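Tartrate dehydrogenase/decarboxylase (Pseudomonas putida, PDB 3FLK) oxidises tartrate to oxaloglycolate with NAD, converts meso-tartrate to D-glycerate and oxidatively decarboxylates D-malate to pyruvate, using magnesium or manganese. Local coordinates at residues E45-D50 / L95-E100. The protein carries 1 engineered substitution. Sequence-based numbering, arbitrary orientation.
Sequences EWASCD and LKFRRE. With OXL (oxalate ion), chain G.
Trp46 and Ala47 meet Phe97 in a small buried apolar contact of the isocitrate/isopropylmalate dehydrogenase fold, where the turn between strand 39-43 and helix 49-55 faces helix 94-100. The six-membered ring of Trp46 brings CZ3 to within 4.3 Å of Phe97 CZ; each atom lies at the edge of the other ring, near its plane, so the rings meet edge to edge, their planes steeply inclined, without stacking. At Ala47 the chain turns through a left-handed conformation (phi 55°, psi 46°), and the methyl points toward helix 94-100, its CB also standing 4.3 Å from Phe97 CZ. Ile11 of strand 6-13 touches both Ala47 and Phe97, while Leu67 touches Trp46 and Phe97. Ser48 is the N-cap of helix 49-55; its OG donates to Glu45 O at 2.9 Å, in the carbonyl plane, and bonds weakly to Tyr51 N, tying the turn to the helix start. One residue beyond Phe97, Arg98, its chain extended from CG to NE, reaches oxalate, with Asn269 holding NE and Glu281 salt-bridged to NH2. Two guanidinium nitrogens converge in plane on a single oxalate oxygen: Arg98 NH1 lies 3.1 Å and Arg98 NH2 3.0 Å from OXL O2.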
ATOM      1  N   GLU A  45      15.846 -21.309  20.753  1.00 25.03           N
ATOM      2  CA  GLU A  45      14.672 -22.022  20.250  1.00 25.10           C
ATOM      3  C   GLU A  45      13.371 -21.264  20.502  1.00 24.70           C
ATOM      4  O   GLU A  45      12.329 -21.605  19.938  1.00 24.65           O
ATOM      5  CB  GLU A  45      14.585 -23.424  20.867  1.00 25.41           C
ATOM      6  CG  GLU A  45      15.842 -24.280  20.695  1.00 26.95           C
ATOM      7  CD  GLU A  45      16.155 -24.596  19.242  1.00 29.04           C
ATOM      8  OE1 GLU A  45      15.323 -25.250  18.577  1.00 30.45           O
ATOM      9  OE2 GLU A  45      17.243 -24.200  18.768  1.00 30.19           O
ATOM     10  N   TRP A  46      13.429 -20.241  21.351  1.00 24.36           N
ATOM     11  CA  TRP A  46      12.243 -19.437  21.641  1.00 23.97           C
ATOM     12  C   TRP A  46      11.974 -18.365  20.582  1.00 23.68           C
ATOM     13  O   TRP A  46      12.611 -18.362  19.523  1.00 23.63           O
ATOM     14  CB  TRP A  46      12.248 -18.875  23.070  1.00 24.02           C
ATOM     15  CG  TRP A  46      13.581 -18.470  23.629  1.00 23.88           C
ATOM     16  CD1 TRP A  46      14.442 -19.251  24.342  1.00 23.82           C
ATOM     17  CD2 TRP A  46      14.177 -17.169  23.569  1.00 23.89           C
ATOM     18  NE1 TRP A  46      15.548 -18.526  24.714  1.00 24.05           N
ATOM     19  CE2 TRP A  46      15.410 -17.243  24.254  1.00 24.10           C
ATOM     20  CE3 TRP A  46      13.793 -15.949  22.996  1.00 23.94           C
ATOM     21  CZ2 TRP A  46      16.262 -16.143  24.382  1.00 24.24           C
ATOM     22  CZ3 TRP A  46      14.642 -14.856  23.121  1.00 23.97           C
ATOM     23  CH2 TRP A  46      15.864 -14.963  23.810  1.00 24.12           C
ATOM     24  N   ALA A  47      11.035 -17.463  20.872  1.00 23.30           N
ATOM     25  CA  ALA A  47      10.478 -16.548  19.868  1.00 23.04           C
ATOM     26  C   ALA A  47       9.942 -17.358  18.681  1.00 22.92           C
ATOM     27  O   ALA A  47      10.197 -17.048  17.510  1.00 22.85           O
ATOM     28  CB  ALA A  47      11.509 -15.500  19.427  1.00 23.00           C
ATOM     29  N   SER A  48       9.210 -18.417  19.021  1.00 22.70           N
ATOM     30  CA  SER A  48       8.616 -19.333  18.058  1.00 22.53           C
ATOM     31  C   SER A  48       7.286 -19.830  18.607  1.00 22.53           C
ATOM     32  O   SER A  48       7.051 -19.799  19.822  1.00 22.34           O
ATOM     33  CB  SER A  48       9.550 -20.516  17.793  1.00 22.50           C
ATOM     34  OG  SER A  48       9.632 -21.374  18.922  1.00 22.70           O
ATOM     35  N   CYS A  49       6.417 -20.284  17.710  1.00 22.53           N
ATOM     36  CA  CYS A  49       5.097 -20.765  18.098  1.00 22.80           C
ATOM     37  C   CYS A  49       5.141 -22.130  18.789  1.00 23.16           C
ATOM     38  O   CYS A  49       4.246 -22.455  19.568  1.00 23.06           O
ATOM     39  CB  CYS A  49       4.150 -20.760  16.897  1.00 22.65           C
ATOM     40  SG  CYS A  49       3.739 -19.077  16.345  1.00 22.39           S
ATOM     41  N   ASP A  50       6.184 -22.913  18.516  1.00 23.77           N
ATOM     42  CA  ASP A  50       6.421 -24.172  19.234  1.00 24.34           C
ATOM     43  C   ASP A  50       6.702 -23.919  20.716  1.00 24.39           C
ATOM     44  O   ASP A  50       6.201 -24.639  21.583  1.00 24.32           O
ATOM     45  CB  ASP A  50       7.569 -24.964  18.599  1.00 24.65           C
ATOM     46  CG  ASP A  50       7.100 -25.905  17.496  1.00 25.94           C
ATOM     47  OD1 ASP A  50       5.889 -25.931  17.179  1.00 27.39           O
ATOM     48  OD2 ASP A  50       7.955 -26.630  16.943  1.00 27.79           O
ATOM     49  N   LEU A  95       8.137  -7.625  17.822  1.00 16.32           N
ATOM     50  CA  LEU A  95       7.771  -6.256  18.182  1.00 16.81           C
ATOM     51  C   LEU A  95       8.334  -5.834  19.542  1.00 16.88           C
ATOM     52  O   LEU A  95       8.641  -4.659  19.747  1.00 17.02           O
ATOM     53  CB  LEU A  95       6.256  -6.044  18.088  1.00 16.88           C
ATOM     54  CG  LEU A  95       5.709  -5.393  16.804  1.00 17.54           C
ATOM     55  CD1 LEU A  95       6.450  -5.793  15.529  1.00 18.01           C
ATOM     56  CD2 LEU A  95       4.224  -5.649  16.643  1.00 17.12           C
ATOM     57  N   LYS A  96       8.491  -6.796  20.453  1.00 16.84           N
ATOM     58  CA  LYS A  96       9.186  -6.552  21.719  1.00 16.92           C
ATOM     59  C   LYS A  96      10.676  -6.261  21.510  1.00 16.74           C
ATOM     60  O   LYS A  96      11.225  -5.368  22.156  1.00 16.76           O
ATOM     61  CB  LYS A  96       8.992  -7.717  22.697  1.00 16.77           C
ATOM     62  CG  LYS A  96       7.627  -7.729  23.375  1.00 17.15           C
ATOM     63  CD  LYS A  96       7.547  -8.792  24.467  1.00 17.54           C
ATOM     64  CE  LYS A  96       6.211  -8.724  25.190  1.00 19.24           C
ATOM     65  NZ  LYS A  96       6.042  -9.826  26.178  1.00 20.55           N
ATOM     66  N   PHE A  97      11.322  -7.011  20.614  1.00 16.55           N
ATOM     67  CA  PHE A  97      12.709  -6.736  20.224  1.00 16.44           C
ATOM     68  C   PHE A  97      12.848  -5.310  19.693  1.00 16.29           C
ATOM     69  O   PHE A  97      13.704  -4.552  20.142  1.00 16.39           O
ATOM     70  CB  PHE A  97      13.204  -7.700  19.132  1.00 16.59           C
ATOM     71  CG  PHE A  97      13.329  -9.140  19.565  1.00 16.94           C
ATOM     72  CD1 PHE A  97      13.563  -9.483  20.890  1.00 17.49           C
ATOM     73  CD2 PHE A  97      13.254 -10.157  18.618  1.00 17.69           C
ATOM     74  CE1 PHE A  97      13.691 -10.819  21.269  1.00 17.99           C
ATOM     75  CE2 PHE A  97      13.385 -11.494  18.985  1.00 17.70           C
ATOM     76  CZ  PHE A  97      13.606 -11.825  20.312  1.00 17.57           C
ATOM     77  N   ARG A  98      11.999  -4.959  18.728  1.00 15.99           N
ATOM     78  CA  ARG A  98      12.068  -3.663  18.056  1.00 15.93           C
ATOM     79  C   ARG A  98      11.862  -2.492  19.013  1.00 16.24           C
ATOM     80  O   ARG A  98      12.568  -1.487  18.933  1.00 16.04           O
ATOM     81  CB  ARG A  98      11.049  -3.594  16.915  1.00 15.79           C
ATOM     82  CG  ARG A  98      11.397  -4.454  15.708  1.00 15.19           C
ATOM     83  CD  ARG A  98      10.284  -4.418  14.678  1.00 14.63           C
ATOM     84  NE  ARG A  98      10.655  -5.085  13.431  1.00 14.29           N
ATOM     85  CZ  ARG A  98       9.799  -5.395  12.460  1.00 14.85           C
ATOM     86  NH1 ARG A  98       8.508  -5.105  12.584  1.00 13.73           N
ATOM     87  NH2 ARG A  98      10.230  -6.005  11.362  1.00 14.23           N
ATOM     88  N   ARG A  99      10.906  -2.637  19.926  1.00 16.69           N
ATOM     89  CA  ARG A  99      10.510  -1.527  20.797  1.00 17.31           C
ATOM     90  C   ARG A  99      11.347  -1.420  22.066  1.00 17.54           C
ATOM     91  O   ARG A  99      11.789  -0.327  22.428  1.00 17.74           O
ATOM     92  CB  ARG A  99       9.007  -1.583  21.089  1.00 17.23           C
ATOM     93  CG  ARG A  99       8.200  -1.410  19.813  1.00 17.45           C
ATOM     94  CD  ARG A  99       6.698  -1.405  20.004  1.00 18.07           C
ATOM     95  NE  ARG A  99       6.062  -1.113  18.720  1.00 18.91           N
ATOM     96  CZ  ARG A  99       4.854  -0.580  18.560  1.00 19.45           C
ATOM     97  NH1 ARG A  99       4.100  -0.270  19.606  1.00 19.32           N
ATOM     98  NH2 ARG A  99       4.403  -0.354  17.334  1.00 19.86           N
ATOM     99  N   GLU A 100      11.591  -2.551  22.724  1.00 17.96           N
ATOM    100  CA  GLU A 100      12.366  -2.541  23.965  1.00 18.44           C
ATOM    101  C   GLU A 100      13.871  -2.351  23.763  1.00 18.12           C
ATOM    102  O   GLU A 100      14.559  -1.873  24.665  1.00 18.00           O
ATOM    103  CB  GLU A 100      12.056  -3.770  24.823  1.00 18.64           C
ATOM    104  CG  GLU A 100      10.702  -3.661  25.513  1.00 20.86           C
ATOM    105  CD  GLU A 100      10.330  -4.888  26.319  1.00 22.71           C
ATOM    106  OE1 GLU A 100      11.172  -5.371  27.106  1.00 24.04           O
ATOM    107  OE2 GLU A 100       9.179  -5.353  26.177  1.00 24.10           O
TER
HETATM  108  C1  OXL G 403       5.726  -7.020   8.850  1.00 24.02           C
HETATM  109  C2  OXL G 403       7.057  -6.428   8.687  1.00 23.97           C
HETATM  110  O1  OXL G 403       5.097  -7.381   7.825  1.00 22.59           O
HETATM  111  O2  OXL G 403       7.690  -6.043   9.695  1.00 23.95           O
HETATM  112  O3  OXL G 403       5.242  -7.138   9.998  1.00 24.70           O
HETATM  113  O4  OXL G 403       7.525  -6.316   7.530  1.00 23.69           O